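Local coordinates for putative enoyl-CoA hydratase/isomerase (Mycobacterium abscessus, PDB 4MI2) that probably isomerises an acyl-CoA thioester as a crotonase-family enzyme, perhaps the ring-epoxide of phenylacetyl-CoA in phenylacetate degradation, at the interface of chains A and B. Residues are numbered along the deposited sequence; one frame, centred on the assembly and turned at random. Chains: chain A/B, Putative enoyl-CoA hydratase/isomerase.

The interface of chains A and B. Residues chain A 217, 220-221, 224, 232, 236; chain B 147-148, 152-154.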
ATOM      1  N   VAL A 217      11.242  16.640  -1.984  1.00 14.05           N
ATOM      2  CA  VAL A 217      10.777  15.428  -1.301  1.00 13.95           C
ATOM      3  C   VAL A 217       9.426  14.940  -1.864  1.00 13.85           C
ATOM      4  O   VAL A 217       9.224  13.739  -2.027  1.00 13.82           O
ATOM      5  CB  VAL A 217      10.744  15.595   0.239  1.00 13.93           C
ATOM      6  CG1 VAL A 217       9.495  16.330   0.697  1.00 13.89           C
ATOM      7  CG2 VAL A 217      10.812  14.230   0.907  1.00 14.02           C
ATOM      8  N   LEU A 220      10.412  13.199  -4.952  1.00 14.54           N
ATOM      9  CA  LEU A 220      11.063  11.921  -4.639  1.00 14.74           C
ATOM     10  C   LEU A 220      10.005  10.897  -4.288  1.00 14.83           C
ATOM     11  O   LEU A 220      10.035   9.786  -4.782  1.00 15.08           O
ATOM     12  CB  LEU A 220      12.061  12.041  -3.484  1.00 14.66           C
ATOM     13  CG  LEU A 220      13.369  12.751  -3.807  1.00 14.76           C
ATOM     14  CD1 LEU A 220      14.174  12.974  -2.532  1.00 14.77           C
ATOM     15  CD2 LEU A 220      14.190  11.971  -4.818  1.00 14.99           C
ATOM     16  N   LEU A 221       9.069  11.280  -3.435  1.00 14.82           N
ATOM     17  CA  LEU A 221       7.980  10.386  -3.053  1.00 15.06           C
ATOM     18  C   LEU A 221       7.201   9.854  -4.259  1.00 15.29           C
ATOM     19  O   LEU A 221       6.947   8.654  -4.351  1.00 15.42           O
ATOM     20  CB  LEU A 221       7.027  11.080  -2.069  1.00 14.91           C
ATOM     21  CG  LEU A 221       7.583  11.216  -0.648  1.00 14.88           C
ATOM     22  CD1 LEU A 221       6.835  12.276   0.144  1.00 14.80           C
ATOM     23  CD2 LEU A 221       7.515   9.885   0.072  1.00 15.01           C
ATOM     24  N   ASN A 224       9.572   7.538  -6.522  1.00 16.55           N
ATOM     25  CA  ASN A 224      10.174   6.358  -5.905  1.00 16.54           C
ATOM     26  C   ASN A 224       9.193   5.338  -5.353  1.00 16.59           C
ATOM     27  O   ASN A 224       9.612   4.311  -4.810  1.00 16.83           O
ATOM     28  CB  ASN A 224      11.181   6.792  -4.832  1.00 16.27           C
ATOM     29  CG  ASN A 224      12.400   7.478  -5.426  1.00 16.16           C
ATOM     30  OD1 ASN A 224      12.680   7.333  -6.607  1.00 16.18           O
ATOM     31  ND2 ASN A 224      13.139   8.220  -4.598  1.00 16.00           N
ATOM     32  N   VAL A 232      16.035   4.712  -6.574  1.00 15.66           N
ATOM     33  CA  VAL A 232      15.628   5.478  -5.396  1.00 15.37           C
ATOM     34  C   VAL A 232      16.827   6.221  -4.806  1.00 15.38           C
ATOM     35  O   VAL A 232      16.776   7.426  -4.574  1.00 15.08           O
ATOM     36  CB  VAL A 232      15.015   4.565  -4.308  1.00 15.33           C
ATOM     37  CG1 VAL A 232      14.775   5.338  -3.016  1.00 15.00           C
ATOM     38  CG2 VAL A 232      13.724   3.930  -4.804  1.00 15.39           C
ATOM     39  N   GLU A 236      17.683  10.250  -4.643  1.00 15.74           N
ATOM     40  CA  GLU A 236      17.843  10.832  -3.310  1.00 15.44           C
ATOM     41  C   GLU A 236      19.156  11.597  -3.204  1.00 15.53           C
ATOM     42  O   GLU A 236      19.173  12.756  -2.797  1.00 15.34           O
ATOM     43  CB  GLU A 236      17.758   9.748  -2.223  1.00 15.39           C
ATOM     44  CG  GLU A 236      16.341   9.258  -1.974  1.00 15.27           C
ATOM     45  CD  GLU A 236      16.241   8.136  -0.944  1.00 15.38           C
ATOM     46  OE1 GLU A 236      17.283   7.524  -0.580  1.00 15.53           O
ATOM     47  OE2 GLU A 236      15.100   7.862  -0.510  1.00 15.15           O
TER
ATOM     48  N   ALA B 147      15.702  16.815   1.930  1.00 14.48           N
ATOM     49  CA  ALA B 147      14.513  16.089   1.493  1.00 14.38           C
ATOM     50  C   ALA B 147      14.443  14.660   2.051  1.00 14.28           C
ATOM     51  O   ALA B 147      13.593  14.362   2.894  1.00 14.23           O
ATOM     52  CB  ALA B 147      14.428  16.093  -0.025  1.00 14.41           C
ATOM     53  N   ALA B 148      15.337  13.789   1.590  1.00 14.27           N
ATOM     54  CA  ALA B 148      15.334  12.372   1.979  1.00 14.24           C
ATOM     55  C   ALA B 148      16.567  11.663   1.451  1.00 14.35           C
ATOM     56  O   ALA B 148      17.058  11.985   0.358  1.00 14.52           O
ATOM     57  CB  ALA B 148      14.099  11.667   1.441  1.00 14.19           C
ATOM     58  N   LEU B 152      14.487   6.256   2.270  1.00 13.60           N
ATOM     59  CA  LEU B 152      13.318   6.592   3.074  1.00 13.66           C
ATOM     60  C   LEU B 152      12.157   7.134   2.245  1.00 13.59           C
ATOM     61  O   LEU B 152      11.000   6.965   2.630  1.00 13.64           O
ATOM     62  CB  LEU B 152      13.724   7.586   4.158  1.00 13.82           C
ATOM     63  CG  LEU B 152      13.125   7.507   5.552  1.00 14.05           C
ATOM     64  CD1 LEU B 152      13.014   6.091   6.105  1.00 14.09           C
ATOM     65  CD2 LEU B 152      13.978   8.373   6.465  1.00 14.19           C
ATOM     66  N   SER B 153      12.455   7.738   1.089  1.00 13.51           N
ATOM     67  CA  SER B 153      11.412   8.200   0.161  1.00 13.54           C
ATOM     68  C   SER B 153      10.646   7.052  -0.490  1.00 13.63           C
ATOM     69  O   SER B 153       9.607   7.277  -1.124  1.00 13.80           O
ATOM     70  CB  SER B 153      11.982   9.133  -0.927  1.00 13.56           C
ATOM     71  OG  SER B 153      12.845   8.456  -1.828  1.00 13.60           O
ATOM     72  N   ALA B 154      11.174   5.837  -0.351  1.00 13.58           N
ATOM     73  CA  ALA B 154      10.493   4.627  -0.782  1.00 13.69           C
ATOM     74  C   ALA B 154       9.997   3.804   0.418  1.00 13.73           C
ATOM     75  O   ALA B 154       8.822   3.442   0.492  1.00 13.80           O
ATOM     76  CB  ALA B 154      11.430   3.791  -1.639  1.00 13.72           C
TER
HETATM   77  O   HOH W   1       7.521   6.762  -2.665  1.00 14.15           O
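A:Glu236 reaches B:Ser153 across the subunit boundary with an extended side chain that can be followed from CB to the carboxylate. Its CB lies 3.5 Å from the carbonyl oxygen O of B:Ala148. With CG beside the backbone N (chi1 -75°) and anti to the carbonyl carbon, and the chain straight beyond it, CG touches both that same oxygen and, at 3.6 Å, OG of B:Ser153. At the tip, carboxylate oxygen OE2 of A:Glu236 is 2.7 Å from the B:Ser153 hydroxyl OG, which donates from the anti side, somewhat out of the carboxylate plane. The backbone N of B:Ser153 donates to OE2 of A:Glu236 as well, at 3.1 Å. This second bond arrives nearly along the C-O axis, with 154° at the hydrogen. Being in the first turn of helix 152-160, this N-H would add the favourable field of a helix start to a carboxylate, if A:Glu236 is charged.

The hydroxyl is also an acceptor: ND2 of A:Asn224 approaches OG of B:Ser153 at 2.8 Å. That bond is nearly straight and only 6° out of the amide plane. One serine oxygen thus links helix 211-224 to helix 229-244 of chain A. Apolar groups frame this polar core. CB of A:Leu220 packs on CB of B:Ser153 at 3.9 Å, CG2 of A:Val232 meets the methyl of B:Ala154, and A:Val217 CB rests on B:Ala147 CB at 3.7 Å. The patch belongs to a trimeric deposited assembly, an arrangement common among crotonases, so it plausibly serves oligomerisation. On the far side of the serine, a water bridges the two backbones, 2.6 Å from both A:Leu221 O and B:Ser153 O.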